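Local coordinates for uncharacterized hypothetical protein (Parabacteroides merdae, PDB 4EI0) that is of unknown function but belongs to the DUF4466 (PF14725) family and folds mainly into antiparallel beta sheets, at residues A43-N46 with E47-K50; E118-G122 with K123-F127; K252-D256 with L257-T261; N296-A300 with S301-V305. All coordinates share one frame; numbering follows the deposited sequence. Where two conformers were deposited one is given.

How the interactions relate
All four interactions are local, each joining neighbouring parts of one continuous stretch. Interaction 1 is a surface loop between strands 35-43 and 51-58, far from the centre of the chain, where a lysine ammonium meets carbonyl oxygens. The other three are partly buried. Interaction 2 leads from a 3-10 turn into strand 124-133, and interaction 3 starts the short helix 256-261; their nearest atoms are about 6 Å apart, and S149 and K150 provide partners to both. Interaction 4 ends the hairpin of strands 289-299 and 302-311, with nearest atoms about 41 Å from interaction 1. Backbone ladder bonds dominate there, whereas a carboxylate-to-N-H bond marks interaction 3 and an arginine-glutamate salt bridge interaction 2.

Interaction 1: residues A43-N46 with E47-K50; sequences AIPN and ELGK
Two bends in K50, at chi2 (-71°) and chi4 (-79°), curl its chain back over the turn, while N46 holds CG anti to its own nitrogen (chi1 -163°), and the ammonium and the amide oxygen meet. K50 NZ donates to the backbone N46 O at 2.9 Å, lying in the plane of that carbonyl, and more weakly to N46 OD1 at 3.1 Å, the two side chains meeting at a slant. G49 O adds a third, long and weak contact to the same ammonium, which thus has three loop oxygens on the side facing the turn.

The turn beneath is closed by L48 N, which donates to P45 O at 3.0 Å. Beside this bond, L48 CD1 touches the proline ring, 3.9 Å from P45 CG. On the inner side I44, the one buried residue, sets its CG2 methyl 3.6 Å from G49 O and also packs on C106 and N135. G49 adopts backbone angles at which a side chain would jam against the carbonyl oxygen of L48. A methionine in place of K50 would probably leave N46 O and OD1 without their shared donor and let the amide turn more freely. N46 also packs on P83 of the second subunit. A single lysine thus offers a positive charge to neutral oxygens, tying the connection between strands 35-43 and 51-58 by polar, uncharged-acceptor bonds.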
loop_
_atom_site.group_PDB
_atom_site.type_symbol
_atom_site.label_atom_id
_atom_site.label_comp_id
_atom_site.label_asym_id
_atom_site.label_seq_id
_atom_site.Cartn_x
_atom_site.Cartn_y
_atom_site.Cartn_z
ATOM N N ALA B 43 6.392 -10.160 4.315
ATOM C CA ALA B 43 5.351 -10.605 3.345
ATOM C C ALA B 43 5.143 -12.108 3.457
ATOM O O ALA B 43 6.096 -12.845 3.667
ATOM C CB ALA B 43 5.704 -10.238 1.892
ATOM N N ILE B 44 3.881 -12.522 3.371
ATOM C CA ILE B 44 3.477 -13.889 3.390
ATOM C C ILE B 44 2.423 -14.009 2.314
ATOM O O ILE B 44 1.630 -13.104 2.143
ATOM C CB ILE B 44 2.949 -14.328 4.771
ATOM C CG1 ILE B 44 2.701 -15.855 4.787
ATOM C CG2 ILE B 44 1.680 -13.583 5.159
ATOM C CD1 ILE B 44 2.349 -16.420 6.150
ATOM N N PRO B 45 2.444 -15.096 1.530
ATOM C CA PRO B 45 1.351 -15.244 0.580
ATOM C C PRO B 45 0.017 -15.247 1.329
ATOM O O PRO B 45 -0.141 -15.916 2.358
ATOM C CB PRO B 45 1.649 -16.593 -0.091
ATOM C CG PRO B 45 3.117 -16.790 0.112
ATOM C CD PRO B 45 3.382 -16.228 1.471
ATOM N N ASN B 46 -0.939 -14.451 0.832
ATOM C CA ASN B 46 -2.187 -14.179 1.546
ATOM C C ASN B 46 -3.008 -15.410 1.855
ATOM O O ASN B 46 -3.639 -15.469 2.892
ATOM C CB ASN B 46 -3.074 -13.229 0.750
ATOM C CG ASN B 46 -4.170 -12.593 1.600
ATOM O OD1 ASN B 46 -3.911 -12.121 2.716
ATOM N ND2 ASN B 46 -5.379 -12.581 1.085
ATOM N N GLU B 47 -2.941 -16.417 0.999
ATOM C CA GLU B 47 -3.696 -17.647 1.215
ATOM C C GLU B 47 -3.099 -18.553 2.318
ATOM O O GLU B 47 -3.805 -19.388 2.853
ATOM C CB GLU B 47 -3.876 -18.403 -0.110
ATOM C CG GLU B 47 -2.644 -19.123 -0.628
ATOM C CD GLU B 47 -1.619 -18.256 -1.391
ATOM O OE1 GLU B 47 -1.675 -16.977 -1.422
ATOM O OE2 GLU B 47 -0.703 -18.902 -1.968
ATOM N N LEU B 48 -1.838 -18.337 2.684
ATOM C CA LEU B 48 -1.162 -19.122 3.735
ATOM C C LEU B 48 -1.384 -18.567 5.148
ATOM O O LEU B 48 -1.420 -19.319 6.122
ATOM C CB LEU B 48 0.339 -19.246 3.457
ATOM C CG LEU B 48 0.817 -19.940 2.173
ATOM C CD1 LEU B 48 2.361 -19.997 2.151
ATOM C CD2 LEU B 48 0.226 -21.333 1.965
ATOM N N GLY B 49 -1.556 -17.257 5.289
ATOM C CA GLY B 49 -1.896 -16.711 6.580
ATOM C C GLY B 49 -1.665 -15.212 6.575
ATOM O O GLY B 49 -1.730 -14.571 5.535
ATOM N N LYS B 50 -1.431 -14.667 7.756
ATOM C CA LYS B 50 -1.297 -13.220 7.955
ATOM C C LYS B 50 -0.161 -12.912 8.931
ATOM O O LYS B 50 0.254 -13.754 9.731
ATOM C CB LYS B 50 -2.599 -12.617 8.463
ATOM C CG LYS B 50 -3.889 -12.941 7.699
ATOM C CD LYS B 50 -3.946 -12.274 6.363
ATOM C CE LYS B 50 -5.205 -12.624 5.605
ATOM N NZ LYS B 50 -5.026 -13.965 5.005
#

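Interaction 2: residues E118-G122 with K123-F127; sequences EEARG and KDVQF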
loop_
_atom_site.group_PDB
_atom_site.type_symbol
_atom_site.label_atom_id
_atom_site.label_comp_id
_atom_site.label_asym_id
_atom_site.label_seq_id
_atom_site.Cartn_x
_atom_site.Cartn_y
_atom_site.Cartn_z
ATOM N N GLU B 118 23.873 6.780 25.338
ATOM C CA GLU B 118 25.225 7.157 25.794
ATOM C C GLU B 118 26.171 5.966 25.829
ATOM O O GLU B 118 27.328 6.083 25.456
ATOM C CB GLU B 118 25.150 7.810 27.185
ATOM C CG GLU B 118 26.508 8.175 27.809
ATOM C CD GLU B 118 27.301 9.136 26.918
ATOM O OE1 GLU B 118 26.706 9.987 26.248
ATOM O OE2 GLU B 118 28.518 9.017 26.844
ATOM N N GLU B 119 25.697 4.818 26.288
ATOM C CA GLU B 119 26.586 3.658 26.372
ATOM C C GLU B 119 27.084 3.144 25.004
ATOM O O GLU B 119 28.018 2.360 24.967
ATOM C CB GLU B 119 25.958 2.539 27.238
ATOM C CG GLU B 119 25.227 1.426 26.526
ATOM C CD GLU B 119 25.125 0.146 27.369
ATOM O OE1 GLU B 119 26.126 -0.595 27.463
ATOM O OE2 GLU B 119 24.043 -0.152 27.918
ATOM N N ALA B 120 26.470 3.570 23.884
ATOM C CA ALA B 120 26.928 3.148 22.549
ATOM C C ALA B 120 28.040 4.062 22.012
ATOM O O ALA B 120 28.592 3.757 20.971
ATOM C CB ALA B 120 25.784 3.084 21.551
ATOM N N ARG B 121 28.379 5.152 22.717
ATOM C CA ARG B 121 29.315 6.179 22.173
ATOM C C ARG B 121 30.619 5.530 21.782
ATOM O O ARG B 121 31.176 4.743 22.545
ATOM C CB ARG B 121 29.609 7.279 23.207
ATOM C CG ARG B 121 30.451 8.426 22.691
ATOM C CD ARG B 121 30.840 9.408 23.776
ATOM N NE ARG B 121 29.652 10.041 24.337
ATOM C CZ ARG B 121 28.986 11.045 23.777
ATOM N NH1 ARG B 121 29.416 11.659 22.680
ATOM N NH2 ARG B 121 27.889 11.463 24.331
ATOM N N GLY B 122 31.095 5.825 20.583
ATOM C CA GLY B 122 32.293 5.180 20.094
ATOM C C GLY B 122 32.244 3.690 19.871
ATOM O O GLY B 122 33.284 3.140 19.605
ATOM N N LYS B 123 31.080 3.016 19.942
ATOM C CA LYS B 123 31.073 1.533 19.774
ATOM C C LYS B 123 30.345 1.168 18.494
ATOM O O LYS B 123 29.961 2.033 17.762
ATOM C CB LYS B 123 30.417 0.853 20.969
ATOM C CG LYS B 123 31.152 1.039 22.280
ATOM C CD LYS B 123 30.256 0.652 23.441
ATOM C CE LYS B 123 30.790 1.148 24.773
ATOM N NZ LYS B 123 31.967 0.366 25.156
ATOM N N ASP B 124 30.162 -0.106 18.236
ATOM C CA ASP B 124 29.410 -0.587 17.075
ATOM C C ASP B 124 28.057 -1.067 17.617
ATOM O O ASP B 124 27.970 -1.499 18.771
ATOM C CB ASP B 124 30.128 -1.793 16.431
ATOM C CG ASP B 124 31.250 -1.397 15.435
ATOM O OD1 ASP B 124 31.679 -0.230 15.367
ATOM O OD2 ASP B 124 31.708 -2.291 14.681
ATOM N N VAL B 125 27.001 -0.984 16.814
ATOM C CA VAL B 125 25.712 -1.563 17.196
ATOM C C VAL B 125 25.185 -2.380 16.025
ATOM O O VAL B 125 25.273 -1.949 14.864
ATOM C CB VAL B 125 24.621 -0.521 17.549
ATOM C CG1 VAL B 125 23.345 -1.231 18.027
ATOM C CG2 VAL B 125 25.091 0.469 18.611
ATOM N N GLN B 126 24.642 -3.551 16.316
ATOM C CA GLN B 126 24.024 -4.383 15.267
ATOM C C GLN B 126 22.626 -4.776 15.679
ATOM O O GLN B 126 22.222 -4.637 16.850
ATOM C CB GLN B 126 24.850 -5.611 14.923
ATOM C CG GLN B 126 25.076 -6.540 16.072
ATOM C CD GLN B 126 26.115 -7.578 15.729
ATOM O OE1 GLN B 126 27.252 -7.258 15.391
ATOM N NE2 GLN B 126 25.727 -8.833 15.815
ATOM N N PHE B 127 21.878 -5.268 14.701
ATOM C CA PHE B 127 20.453 -5.469 14.851
ATOM C C PHE B 127 19.984 -6.796 14.239
ATOM O O PHE B 127 20.386 -7.161 13.133
ATOM C CB PHE B 127 19.724 -4.337 14.165
ATOM C CG PHE B 127 20.020 -2.992 14.732
ATOM C CD1 PHE B 127 19.293 -2.505 15.792
ATOM C CD2 PHE B 127 21.054 -2.232 14.226
ATOM C CE1 PHE B 127 19.600 -1.279 16.343
ATOM C CE2 PHE B 127 21.345 -0.970 14.749
ATOM C CZ PHE B 127 20.593 -0.492 15.793
#
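Backbone bonding between A120 and K123 closes this turn: K123 N donates to A120 O at 2.8 Å. Overlapping it, R121 N bonds back to E118 O at 3.1 Å, the bond of the 3-10 segment 118-120. G122 takes a positive phi, which favours glycine at the third position of a type II turn.

The charged contact lies within the first half of the stretch. R121 grips E118 side-on, NH2 to OE1 at 2.7 Å and NE to OE2 at 2.9 Å, the latter almost straight; the carboxylate sits at the guanidinium edge, in its plane. R121 NH2 also forms a salt bridge to D152, and NH1 donates to K150 O, which fixes the rotation of the group.

Carbon contacts complete the account. The stem of K123 leaves beside its own nitrogen, with CG anti to the carbonyl carbon (chi1 -64°), and passes along the turn, where CD and CE close in on a carbonyl oxygen, CE lying 3.0 Å from E119 O. The apolar contact is that of A120 CB with V125 CG2, at 4.0 Å in one of two conformers deposited for that valine.

Beyond the turn, F127 meets F38 and, edge-to-face, Y114 from the facing sheet. A type II beta turn, reached from a 3-10 segment, thereby connects strand 107-115 of one antiparallel sheet to strand 124-133 of another, as in a beta sandwich.

Interaction 3: residues K252-D256 with L257-T261; sequences KFIDD and LDFET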
loop_
_atom_site.group_PDB
_atom_site.type_symbol
_atom_site.label_atom_id
_atom_site.label_comp_id
_atom_site.label_asym_id
_atom_site.label_seq_id
_atom_site.Cartn_x
_atom_site.Cartn_y
_atom_site.Cartn_z
ATOM N N LYS B 252 27.783 18.130 3.279
ATOM C CA LYS B 252 28.615 17.079 3.713
ATOM C C LYS B 252 28.519 17.018 5.241
ATOM O O LYS B 252 27.833 17.822 5.905
ATOM C CB LYS B 252 30.023 17.311 3.159
ATOM C CG LYS B 252 30.053 17.124 1.656
ATOM C CD LYS B 252 31.403 17.462 1.048
ATOM C CE LYS B 252 31.345 17.255 -0.467
ATOM N NZ LYS B 252 30.882 18.481 -1.183
ATOM N N PHE B 253 29.174 16.014 5.787
ATOM C CA PHE B 253 29.138 15.793 7.215
ATOM C C PHE B 253 30.562 15.874 7.754
ATOM O O PHE B 253 31.491 15.297 7.176
ATOM C CB PHE B 253 28.562 14.416 7.524
ATOM C CG PHE B 253 27.163 14.202 6.992
ATOM C CD1 PHE B 253 26.957 13.678 5.744
ATOM C CD2 PHE B 253 26.065 14.523 7.760
ATOM C CE1 PHE B 253 25.679 13.463 5.271
ATOM C CE2 PHE B 253 24.772 14.343 7.273
ATOM C CZ PHE B 253 24.595 13.807 6.026
ATOM N N ILE B 254 30.704 16.546 8.879
ATOM C CA ILE B 254 31.924 16.476 9.675
ATOM C C ILE B 254 31.810 15.243 10.528
ATOM O O ILE B 254 30.809 15.062 11.262
ATOM C CB ILE B 254 32.076 17.708 10.574
ATOM C CG1 ILE B 254 32.159 18.972 9.701
ATOM C CG2 ILE B 254 33.290 17.600 11.500
ATOM C CD1 ILE B 254 31.899 20.214 10.529
ATOM N N ASP B 255 32.817 14.398 10.450
ATOM C CA ASP B 255 32.814 13.150 11.211
ATOM C C ASP B 255 34.039 13.142 12.136
ATOM O O ASP B 255 34.858 14.111 12.180
ATOM C CB ASP B 255 32.752 11.915 10.266
ATOM C CG ASP B 255 32.225 10.625 10.956
ATOM O OD1 ASP B 255 32.017 10.593 12.186
ATOM O OD2 ASP B 255 32.050 9.615 10.243
ATOM N N ASP B 256 34.164 12.068 12.895
ATOM C CA ASP B 256 35.275 11.922 13.828
ATOM C C ASP B 256 36.664 12.124 13.161
ATOM O O ASP B 256 37.539 12.714 13.733
ATOM C CB ASP B 256 35.235 10.540 14.501
ATOM C CG ASP B 256 33.955 10.297 15.349
ATOM O OD1 ASP B 256 32.900 10.923 15.136
ATOM O OD2 ASP B 256 34.040 9.456 16.278
ATOM N N LEU B 257 36.866 11.583 11.975
ATOM C CA LEU B 257 38.194 11.613 11.352
ATOM C C LEU B 257 38.615 13.063 11.018
ATOM O O LEU B 257 39.778 13.423 11.143
ATOM C CB LEU B 257 38.218 10.716 10.101
ATOM C CG LEU B 257 39.476 10.784 9.205
ATOM C CD1 LEU B 257 40.663 10.188 9.966
ATOM C CD2 LEU B 257 39.235 10.131 7.840
ATOM N N ASP B 258 37.653 13.891 10.623
ATOM C CA ASP B 258 37.888 15.310 10.343
ATOM C C ASP B 258 38.404 16.025 11.596
ATOM O O ASP B 258 39.270 16.884 11.500
ATOM C CB ASP B 258 36.594 15.984 9.886
ATOM C CG ASP B 258 36.029 15.344 8.623
ATOM O OD1 ASP B 258 36.767 15.259 7.631
ATOM O OD2 ASP B 258 34.856 14.897 8.612
ATOM N N PHE B 259 37.862 15.694 12.767
ATOM C CA PHE B 259 38.398 16.255 14.021
ATOM C C PHE B 259 39.791 15.780 14.344
ATOM O O PHE B 259 40.647 16.582 14.815
ATOM C CB PHE B 259 37.473 15.980 15.185
ATOM C CG PHE B 259 36.315 16.905 15.232
ATOM C CD1 PHE B 259 36.529 18.216 15.512
ATOM C CD2 PHE B 259 35.031 16.464 14.940
ATOM C CE1 PHE B 259 35.493 19.105 15.531
ATOM C CE2 PHE B 259 33.974 17.351 14.982
ATOM C CZ PHE B 259 34.218 18.665 15.279
ATOM N N GLU B 260 40.034 14.489 14.093
ATOM C CA GLU B 260 41.356 13.914 14.323
ATOM C C GLU B 260 42.424 14.530 13.422
ATOM O O GLU B 260 43.562 14.634 13.834
ATOM C CB GLU B 260 41.358 12.395 14.083
ATOM C CG GLU B 260 40.712 11.565 15.187
ATOM C CD GLU B 260 41.518 11.539 16.505
ATOM O OE1 GLU B 260 42.667 12.027 16.541
ATOM O OE2 GLU B 260 40.986 11.020 17.524
ATOM N N THR B 261 42.058 14.918 12.203
ATOM C CA THR B 261 43.029 15.288 11.176
ATOM C C THR B 261 43.020 16.799 10.834
ATOM O O THR B 261 43.855 17.230 10.091
ATOM C CB THR B 261 42.841 14.457 9.881
ATOM O OG1 THR B 261 41.549 14.700 9.352
ATOM C CG2 THR B 261 43.023 12.927 10.111
#
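D258 reaches back from the helix to D255, its OD2 taking the D255 N-H at 2.8 Å in a nearly straight bond through the anti lone pair. With CG beside its own nitrogen (chi1 -60°), the carboxylate lies back against the loop before the helix, OD2 3.5 Å from I254 CA. The tight apolar part lies alongside: I254 CG2 touches F259 CE2 at 3.6 Å, the two side chains at about a right angle, and both pack on Y292 of strand 289-299. The backbone bond E260 N to D256 O, at 3.1 Å, belongs to the first turn of the helix. D256 is also well held, its carboxylate bonded to S149 OG and K150 N.

The opposite character marks L257 and T261, which are exposed; L257 meets mostly backbone, and T261 OG1 turns back to L257 O at 2.8 Å. An alanine at D258 would probably leave the D255 N-H without its acceptor and the helix start freer to shift.

D255 occupies the N-cap; its OD1 bonds the next residue's N-H, D256 N, at 2.7 Å, and the side chain makes no capping bond. D258, three residues on, accepts the N-cap N-H, one half of a capping box at the start of helix 256-261.

Interaction 4: residues N296-A300 with S301-V305; sequences NKASA and SEVTV
N296 N donates to T304 O at 2.8 Å, the shortest hydrogen bond between the two strands, and T304 N in turn donates to K297 O at 3.0 Å. N296 and K297 thus both face T304, the signature of a classic beta bulge; N296, with its helix-like backbone angles, supplies the extra residue. Nearer the tip, S299 N bonds to E302 O at 2.9 Å, nearly straight, and the chain reverses through A300 and S301. Two further weak bonds bring the S301 and E302 N-H groups to S299 OG, whose position between its own N and carbonyl carbon (chi1 64°) aims it into the turn.

On one face of the hairpin K297 and T304 lie side by side, pointing the same way. Bends at chi3 and chi4 of K297 bring NZ to T304 OG1 at 3.3 Å, a weak bond, while K297 CE lies 4.0 Å from T304 CB. On the opposite face A298 CB meets V303 CG2 at 3.9 Å. Between the bonded pairs, V303 CA lies 3.5 Å from K297 O in a CA-H...O contact, supplementing the ladder.

N296 OD1 accepts from S306 OG, and its ND2 donates to L245 O; E302 OE2 pairs with S158 OG. Strand 302-311 is flanked on its other side by strand 152-159, V303 bonding to V159 and V305 to L157 through the backbone. Y197 of strand 195-199 and H207 of strand 207-210 pack against V303, so that the A298 and V303 face of the hairpin meets these strands of another sheet.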
loop_
_atom_site.group_PDB
_atom_site.type_symbol
_atom_site.label_atom_id
_atom_site.label_comp_id
_atom_site.label_asym_id
_atom_site.label_seq_id
_atom_site.Cartn_x
_atom_site.Cartn_y
_atom_site.Cartn_z
ATOM N N ASN B 296 24.384 29.581 12.515
ATOM C CA ASN B 296 23.162 29.347 11.749
ATOM C C ASN B 296 22.522 30.660 11.272
ATOM O O ASN B 296 22.044 30.743 10.144
ATOM C CB ASN B 296 22.107 28.577 12.583
ATOM C CG ASN B 296 22.576 27.219 13.037
ATOM O OD1 ASN B 296 22.990 27.061 14.186
ATOM N ND2 ASN B 296 22.433 26.213 12.190
ATOM N N LYS B 297 22.571 31.688 12.120
ATOM C CA LYS B 297 21.884 32.991 11.896
ATOM C C LYS B 297 22.565 34.039 12.752
ATOM O O LYS B 297 23.109 33.686 13.804
ATOM C CB LYS B 297 20.422 32.907 12.359
ATOM C CG LYS B 297 19.475 32.018 11.565
ATOM C CD LYS B 297 18.044 32.112 12.117
ATOM C CE LYS B 297 17.880 31.336 13.429
ATOM N NZ LYS B 297 17.180 32.115 14.495
ATOM N N ALA B 298 22.572 35.301 12.327
ATOM C CA ALA B 298 23.156 36.349 13.145
ATOM C C ALA B 298 22.519 37.685 12.806
ATOM O O ALA B 298 22.494 38.061 11.656
ATOM C CB ALA B 298 24.686 36.439 12.968
ATOM N N SER B 299 21.989 38.372 13.810
ATOM C CA SER B 299 21.462 39.748 13.687
ATOM C C SER B 299 22.132 40.568 14.777
ATOM O O SER B 299 22.817 39.999 15.618
ATOM C CB SER B 299 19.949 39.747 13.887
ATOM O OG SER B 299 19.606 39.332 15.198
ATOM N N ALA B 300 21.928 41.885 14.804
ATOM C CA ALA B 300 22.502 42.721 15.850
ATOM C C ALA B 300 22.179 42.187 17.242
ATOM O O ALA B 300 23.011 42.248 18.121
ATOM C CB ALA B 300 22.045 44.186 15.726
ATOM N N SER B 301 20.992 41.640 17.432
ATOM C CA SER B 301 20.519 41.329 18.777
ATOM C C SER B 301 20.591 39.839 19.178
ATOM O O SER B 301 20.351 39.499 20.324
ATOM C CB SER B 301 19.085 41.861 18.923
ATOM O OG SER B 301 18.173 41.123 18.129
ATOM N N GLU B 302 20.904 38.951 18.245
ATOM C CA GLU B 302 21.015 37.537 18.559
ATOM C C GLU B 302 21.858 36.762 17.523
ATOM O O GLU B 302 21.740 36.966 16.326
ATOM C CB GLU B 302 19.609 36.901 18.646
ATOM C CG GLU B 302 19.644 35.442 19.103
ATOM C CD GLU B 302 18.291 34.776 19.261
ATOM O OE1 GLU B 302 17.295 35.263 18.687
ATOM O OE2 GLU B 302 18.244 33.740 19.951
ATOM N N VAL B 303 22.615 35.793 17.987
ATOM C CA VAL B 303 23.227 34.804 17.125
ATOM C C VAL B 303 22.725 33.453 17.486
ATOM O O VAL B 303 22.560 33.148 18.648
ATOM C CB VAL B 303 24.756 34.917 17.304
ATOM C CG1 VAL B 303 25.489 33.834 16.539
ATOM C CG2 VAL B 303 25.208 36.319 16.868
ATOM N N THR B 304 22.490 32.601 16.509
ATOM C CA THR B 304 22.207 31.205 16.758
ATOM C C THR B 304 23.391 30.317 16.307
ATOM O O THR B 304 23.824 30.420 15.160
ATOM C CB THR B 304 20.942 30.761 15.996
ATOM O OG1 THR B 304 19.864 31.653 16.310
ATOM C CG2 THR B 304 20.523 29.353 16.365
ATOM N N VAL B 305 23.870 29.429 17.190
ATOM C CA VAL B 305 24.999 28.547 16.877
ATOM C C VAL B 305 24.586 27.100 17.044
ATOM O O VAL B 305 23.669 26.802 17.791
ATOM C CB VAL B 305 26.253 28.866 17.733
ATOM C CG1 VAL B 305 26.646 30.334 17.638
ATOM C CG2 VAL B 305 26.046 28.477 19.185
#